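Local coordinates for protein 2-dehydro-3-deoxyphosphogluconate aldolase (PDB 3NZR) that belongs to the KDGP aldolase family of TIM-barrel-like proteins, with a parallel sheet whose strands alternate with helices, at residues F164-A176 and G193-A207. Residues are numbered along the deposited sequence; the frame is centred on the assembly and turned at random.
Sequences FPMGGLETREEFA and GGIDLENYEEIMQIA. With MG (magnesium ion), chain F.
Gly168 and Gly193, in the loops after strands 160-163 and 188-191, and Phe175, Ile203 and Ile206 on the helices that follow, join two successive beta-alpha units of a TIM-barrel-like fold; the axes of helix segments 172-176 and 200-207 run 35° apart in the same general direction. At the loops, Gly168 N donates to Gly193 O over 2.9 Å. Glycines suit this place: Gly167, Gly168 and Gly194 all have positive phi, and Gly193 and Gly194 bring bare backbone against the facing loop. Asn199 ties down the adjoining turn, its ND2 giving a nearly straight bond to Gly194 O, 3.0 Å away. Beneath the loops, selenomethionine Met166 bends at chi3 (76°), bringing CE tip to tip with Ile203, 3.6 Å from CG2, while its SE lies over one face of the Phe175 ring near the rim. That ring, which also touches Leu189 and Pro191, turns its CE2 edge to Ile203 O. Branched Ile206 fills the next step, CG2 resting 3.8 Å from Phe175 CD2 and also against Ala176, a small residue that suits the close approach of its CA. Nearer the solvent, Leu169 CD2 packs on Ile203 CG1 and lies over one face of the Arg172 guanidinium. Exposed Glu202, extended beyond CG, completes a salt bridge there: Arg172 NH1 reaches OE2 at 2.8 Å, on the anti side but 35° out of the carboxylate plane.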
loop_
_atom_site.group_PDB
_atom_site.type_symbol
_atom_site.label_atom_id
_atom_site.label_comp_id
_atom_site.label_asym_id
_atom_site.label_seq_id
_atom_site.Cartn_x
_atom_site.Cartn_y
_atom_site.Cartn_z
ATOM N N PHE A 164 3.470 17.554 0.342
ATOM C CA PHE A 164 3.615 18.264 1.617
ATOM C C PHE A 164 4.918 17.842 2.256
ATOM O O PHE A 164 5.273 16.628 2.175
ATOM C CB PHE A 164 2.465 17.871 2.524
ATOM C CG PHE A 164 2.548 18.389 3.910
ATOM C CD1 PHE A 164 1.952 19.612 4.262
ATOM C CD2 PHE A 164 3.150 17.625 4.900
ATOM C CE1 PHE A 164 2.035 20.076 5.569
ATOM C CE2 PHE A 164 3.217 18.079 6.215
ATOM C CZ PHE A 164 2.674 19.283 6.558
ATOM N N PRO A 165 5.581 18.779 2.957
ATOM C CA PRO A 165 5.288 20.210 3.076
ATOM C C PRO A 165 5.882 21.062 1.954
ATOM O O PRO A 165 7.063 20.977 1.674
ATOM C CB PRO A 165 5.934 20.603 4.402
ATOM C CG PRO A 165 7.090 19.711 4.544
ATOM C CD PRO A 165 6.651 18.365 3.892
HETATM N N MSE A 166 5.061 21.930 1.365
HETATM C CA MSE A 166 5.511 22.657 0.205
HETATM C C MSE A 166 6.284 23.921 0.560
HETATM O O MSE A 166 7.027 24.449 -0.255
HETATM C CB MSE A 166 4.317 23.003 -0.616
HETATM C CG MSE A 166 4.576 23.290 -2.022
HETATM SE SE MSE A 166 2.815 23.103 -2.959
HETATM C CE MSE A 166 2.039 24.772 -2.354
ATOM N N GLY A 167 6.113 24.389 1.785
ATOM C CA GLY A 167 6.615 25.685 2.199
ATOM C C GLY A 167 6.257 26.799 1.236
ATOM O O GLY A 167 7.120 27.644 0.956
ATOM N N GLY A 168 5.013 26.800 0.705
ATOM C CA GLY A 168 4.566 27.864 -0.183
ATOM C C GLY A 168 5.252 27.849 -1.514
ATOM O O GLY A 168 5.091 26.877 -2.283
ATOM N N LEU A 169 6.031 28.892 -1.817
ATOM C CA LEU A 169 6.787 28.920 -3.072
ATOM C C LEU A 169 8.265 28.478 -2.910
ATOM O O LEU A 169 9.025 28.478 -3.874
ATOM C CB LEU A 169 6.673 30.261 -3.745
ATOM C CG LEU A 169 5.370 30.597 -4.475
ATOM C CD1 LEU A 169 5.322 32.056 -4.898
ATOM C CD2 LEU A 169 5.186 29.671 -5.686
ATOM N N GLU A 170 8.660 28.069 -1.719
ATOM C CA GLU A 170 10.054 27.601 -1.464
ATOM C C GLU A 170 10.455 26.340 -2.238
ATOM O O GLU A 170 11.649 26.089 -2.428
ATOM C CB GLU A 170 10.322 27.356 0.040
ATOM C CG GLU A 170 10.419 28.667 0.870
ATOM C CD GLU A 170 10.018 28.520 2.338
ATOM O OE1 GLU A 170 9.614 29.554 2.950
ATOM O OE2 GLU A 170 10.098 27.390 2.875
ATOM N N THR A 171 9.483 25.532 -2.654
ATOM C CA THR A 171 9.799 24.316 -3.403
ATOM C C THR A 171 9.207 24.404 -4.829
ATOM O O THR A 171 8.915 23.406 -5.447
ATOM C CB THR A 171 9.335 23.046 -2.644
ATOM O OG1 THR A 171 7.921 23.058 -2.534
ATOM C CG2 THR A 171 9.895 23.025 -1.265
ATOM N N ARG A 172 9.103 25.628 -5.338
ATOM C CA ARG A 172 8.571 25.926 -6.666
ATOM C C ARG A 172 8.975 24.945 -7.798
ATOM O O ARG A 172 8.125 24.448 -8.545
ATOM C CB ARG A 172 9.027 27.332 -7.034
ATOM C CG ARG A 172 8.571 27.782 -8.365
ATOM C CD ARG A 172 9.405 28.931 -8.807
ATOM N NE ARG A 172 9.415 30.034 -7.842
ATOM C CZ ARG A 172 8.493 30.990 -7.773
ATOM N NH1 ARG A 172 7.440 30.964 -8.589
ATOM N NH2 ARG A 172 8.625 31.971 -6.884
ATOM N N GLU A 173 10.277 24.705 -7.926
ATOM C CA GLU A 173 10.834 23.892 -9.009
ATOM C C GLU A 173 10.550 22.415 -8.799
ATOM O O GLU A 173 10.244 21.728 -9.763
ATOM C CB GLU A 173 12.340 24.122 -9.192
ATOM C CG GLU A 173 12.734 25.621 -9.477
ATOM C CD GLU A 173 12.961 26.503 -8.197
ATOM O OE1 GLU A 173 12.707 26.050 -7.026
ATOM O OE2 GLU A 173 13.397 27.688 -8.385
ATOM N N GLU A 174 10.653 21.915 -7.561
ATOM C CA GLU A 174 10.249 20.537 -7.297
ATOM C C GLU A 174 8.744 20.365 -7.580
ATOM O O GLU A 174 8.339 19.372 -8.151
ATOM C CB GLU A 174 10.542 20.154 -5.882
ATOM C CG GLU A 174 12.020 20.010 -5.586
ATOM C CD GLU A 174 12.239 19.393 -4.216
ATOM O OE1 GLU A 174 11.850 18.205 -4.057
ATOM O OE2 GLU A 174 12.731 20.110 -3.315
ATOM N N PHE A 175 7.950 21.353 -7.186
ATOM C CA PHE A 175 6.504 21.302 -7.329
ATOM C C PHE A 175 6.134 21.317 -8.771
ATOM O O PHE A 175 5.296 20.546 -9.200
ATOM C CB PHE A 175 5.842 22.488 -6.613
ATOM C CG PHE A 175 4.346 22.579 -6.800
ATOM C CD1 PHE A 175 3.498 21.594 -6.284
ATOM C CD2 PHE A 175 3.764 23.661 -7.432
ATOM C CE1 PHE A 175 2.147 21.697 -6.420
ATOM C CE2 PHE A 175 2.357 23.771 -7.549
ATOM C CZ PHE A 175 1.553 22.779 -7.020
ATOM N N ALA A 176 6.737 22.233 -9.546
ATOM C CA ALA A 176 6.474 22.274 -10.969
ATOM C C ALA A 176 6.711 20.904 -11.632
ATOM O O ALA A 176 5.954 20.526 -12.508
ATOM C CB ALA A 176 7.315 23.357 -11.665
ATOM N N GLY A 193 0.754 23.147 2.385
ATOM C CA GLY A 193 1.789 23.671 3.243
ATOM C C GLY A 193 2.206 25.064 2.834
ATOM O O GLY A 193 2.779 25.215 1.744
ATOM N N GLY A 194 1.859 26.064 3.645
ATOM C CA GLY A 194 2.321 27.448 3.396
ATOM C C GLY A 194 1.557 28.201 2.343
ATOM O O GLY A 194 2.035 29.209 1.798
ATOM N N ILE A 195 0.364 27.743 2.002
ATOM C CA ILE A 195 -0.407 28.439 1.010
ATOM C C ILE A 195 -1.177 29.520 1.738
ATOM O O ILE A 195 -1.797 29.279 2.804
ATOM C CB ILE A 195 -1.383 27.541 0.277
ATOM C CG1 ILE A 195 -0.666 26.416 -0.486
ATOM C CG2 ILE A 195 -2.349 28.348 -0.608
ATOM C CD1 ILE A 195 -1.714 25.578 -1.254
ATOM N N ASP A 196 -1.081 30.745 1.194
ATOM C CA ASP A 196 -1.848 31.859 1.764
ATOM C C ASP A 196 -2.478 32.675 0.650
ATOM O O ASP A 196 -2.266 32.368 -0.485
ATOM C CB ASP A 196 -1.021 32.669 2.783
ATOM C CG ASP A 196 0.223 33.407 2.184
ATOM O OD1 ASP A 196 0.302 33.679 0.965
ATOM O OD2 ASP A 196 1.139 33.707 2.998
ATOM N N LEU A 197 -3.285 33.700 0.957
ATOM C CA LEU A 197 -3.949 34.488 -0.081
ATOM C C LEU A 197 -3.009 35.215 -1.008
ATOM O O LEU A 197 -3.409 35.630 -2.092
ATOM C CB LEU A 197 -4.908 35.540 0.520
ATOM C CG LEU A 197 -6.049 35.070 1.404
ATOM C CD1 LEU A 197 -7.015 36.234 1.696
ATOM C CD2 LEU A 197 -6.798 33.933 0.712
ATOM N N GLU A 198 -1.771 35.404 -0.606
ATOM C CA GLU A 198 -0.855 36.198 -1.428
ATOM C C GLU A 198 -0.096 35.336 -2.404
ATOM O O GLU A 198 0.320 35.827 -3.422
ATOM C CB GLU A 198 0.158 36.964 -0.548
ATOM C CG GLU A 198 -0.480 38.085 0.225
ATOM C CD GLU A 198 -1.246 37.587 1.422
ATOM O OE1 GLU A 198 -0.934 36.489 1.999
ATOM O OE2 GLU A 198 -2.176 38.316 1.778
ATOM N N ASN A 199 0.093 34.050 -2.083
ATOM C CA ASN A 199 0.769 33.143 -3.029
ATOM C C ASN A 199 -0.142 32.106 -3.725
ATOM O O ASN A 199 0.340 31.316 -4.495
ATOM C CB ASN A 199 1.947 32.416 -2.363
ATOM C CG ASN A 199 1.520 31.521 -1.206
ATOM O OD1 ASN A 199 0.357 31.067 -1.108
ATOM N ND2 ASN A 199 2.468 31.269 -0.308
ATOM N N TYR A 200 -1.426 32.105 -3.419
ATOM C CA TYR A 200 -2.386 31.113 -3.934
ATOM C C TYR A 200 -2.376 31.170 -5.452
ATOM O O TYR A 200 -2.288 30.170 -6.134
ATOM C CB TYR A 200 -3.825 31.423 -3.456
ATOM C CG TYR A 200 -4.851 30.497 -3.992
ATOM C CD1 TYR A 200 -4.912 29.135 -3.549
ATOM C CD2 TYR A 200 -5.777 30.923 -4.916
ATOM C CE1 TYR A 200 -5.889 28.289 -4.026
ATOM C CE2 TYR A 200 -6.736 30.073 -5.429
ATOM C CZ TYR A 200 -6.799 28.742 -4.991
ATOM O OH TYR A 200 -7.784 27.912 -5.497
ATOM N N GLU A 201 -2.504 32.350 -5.987
ATOM C CA GLU A 201 -2.583 32.457 -7.447
ATOM C C GLU A 201 -1.345 31.900 -8.151
ATOM O O GLU A 201 -1.475 31.133 -9.081
ATOM C CB GLU A 201 -2.908 33.883 -7.878
ATOM C CG GLU A 201 -4.379 34.243 -7.594
ATOM C CD GLU A 201 -4.662 35.771 -7.454
ATOM O OE1 GLU A 201 -5.641 36.223 -8.063
ATOM O OE2 GLU A 201 -3.947 36.497 -6.713
ATOM N N GLU A 202 -0.163 32.254 -7.686
ATOM C CA GLU A 202 1.062 31.843 -8.370
ATOM C C GLU A 202 1.281 30.329 -8.252
ATOM O O GLU A 202 1.734 29.712 -9.177
ATOM C CB GLU A 202 2.279 32.590 -7.817
ATOM C CG GLU A 202 3.435 32.688 -8.792
ATOM C CD GLU A 202 4.610 33.490 -8.234
ATOM O OE1 GLU A 202 4.390 34.412 -7.429
ATOM O OE2 GLU A 202 5.770 33.190 -8.606
ATOM N N ILE A 203 0.931 29.766 -7.106
ATOM C CA ILE A 203 1.036 28.317 -6.886
ATOM C C ILE A 203 0.040 27.578 -7.764
ATOM O O ILE A 203 0.421 26.563 -8.411
ATOM C CB ILE A 203 0.806 27.980 -5.418
ATOM C CG1 ILE A 203 1.964 28.498 -4.572
ATOM C CG2 ILE A 203 0.600 26.468 -5.186
ATOM C CD1 ILE A 203 1.678 28.428 -3.085
HETATM N N MSE A 204 -1.240 28.007 -7.758
HETATM C CA MSE A 204 -2.253 27.352 -8.636
HETATM C C MSE A 204 -1.841 27.505 -10.127
HETATM O O MSE A 204 -1.910 26.543 -10.892
HETATM C CB MSE A 204 -3.651 27.943 -8.467
HETATM C CG MSE A 204 -4.263 27.716 -7.116
HETATM SE SE MSE A 204 -4.347 25.754 -6.770
HETATM C CE MSE A 204 -5.805 25.423 -8.015
ATOM N N GLN A 205 -1.385 28.701 -10.524
ATOM C CA GLN A 205 -0.982 28.861 -11.935
ATOM C C GLN A 205 0.050 27.844 -12.354
ATOM O O GLN A 205 0.131 27.530 -13.496
ATOM C CB GLN A 205 -0.461 30.267 -12.231
ATOM C CG GLN A 205 -0.464 30.678 -13.699
ATOM C CD GLN A 205 -1.854 30.617 -14.268
ATOM O OE1 GLN A 205 -2.153 29.795 -15.140
ATOM N NE2 GLN A 205 -2.725 31.489 -13.766
ATOM N N ILE A 206 0.879 27.351 -11.446
ATOM C CA ILE A 206 1.910 26.386 -11.834
ATOM C C ILE A 206 1.264 25.064 -12.233
ATOM O O ILE A 206 1.602 24.477 -13.231
ATOM C CB ILE A 206 2.919 26.128 -10.700
ATOM C CG1 ILE A 206 3.726 27.391 -10.463
ATOM C CG2 ILE A 206 3.817 24.927 -11.041
ATOM C CD1 ILE A 206 4.493 27.423 -9.238
ATOM N N ALA A 207 0.311 24.616 -11.436
ATOM C CA ALA A 207 -0.357 23.354 -11.641
ATOM C C ALA A 207 -1.311 23.458 -12.808
ATOM O O ALA A 207 -1.466 22.535 -13.563
ATOM C CB ALA A 207 -1.140 22.969 -10.339
HETATM MG MG MG F . 2.953 34.803 2.802
HETATM O O HOH W 1 2.815 34.471 0.794
HETATM O O HOH W 2 1.691 36.685 2.826
HETATM O O HOH W 3 3.135 35.246 4.739
HETATM O O HOH W 4 4.632 36.133 2.561
HETATM O O HOH W 5 4.034 33.265 3.041
#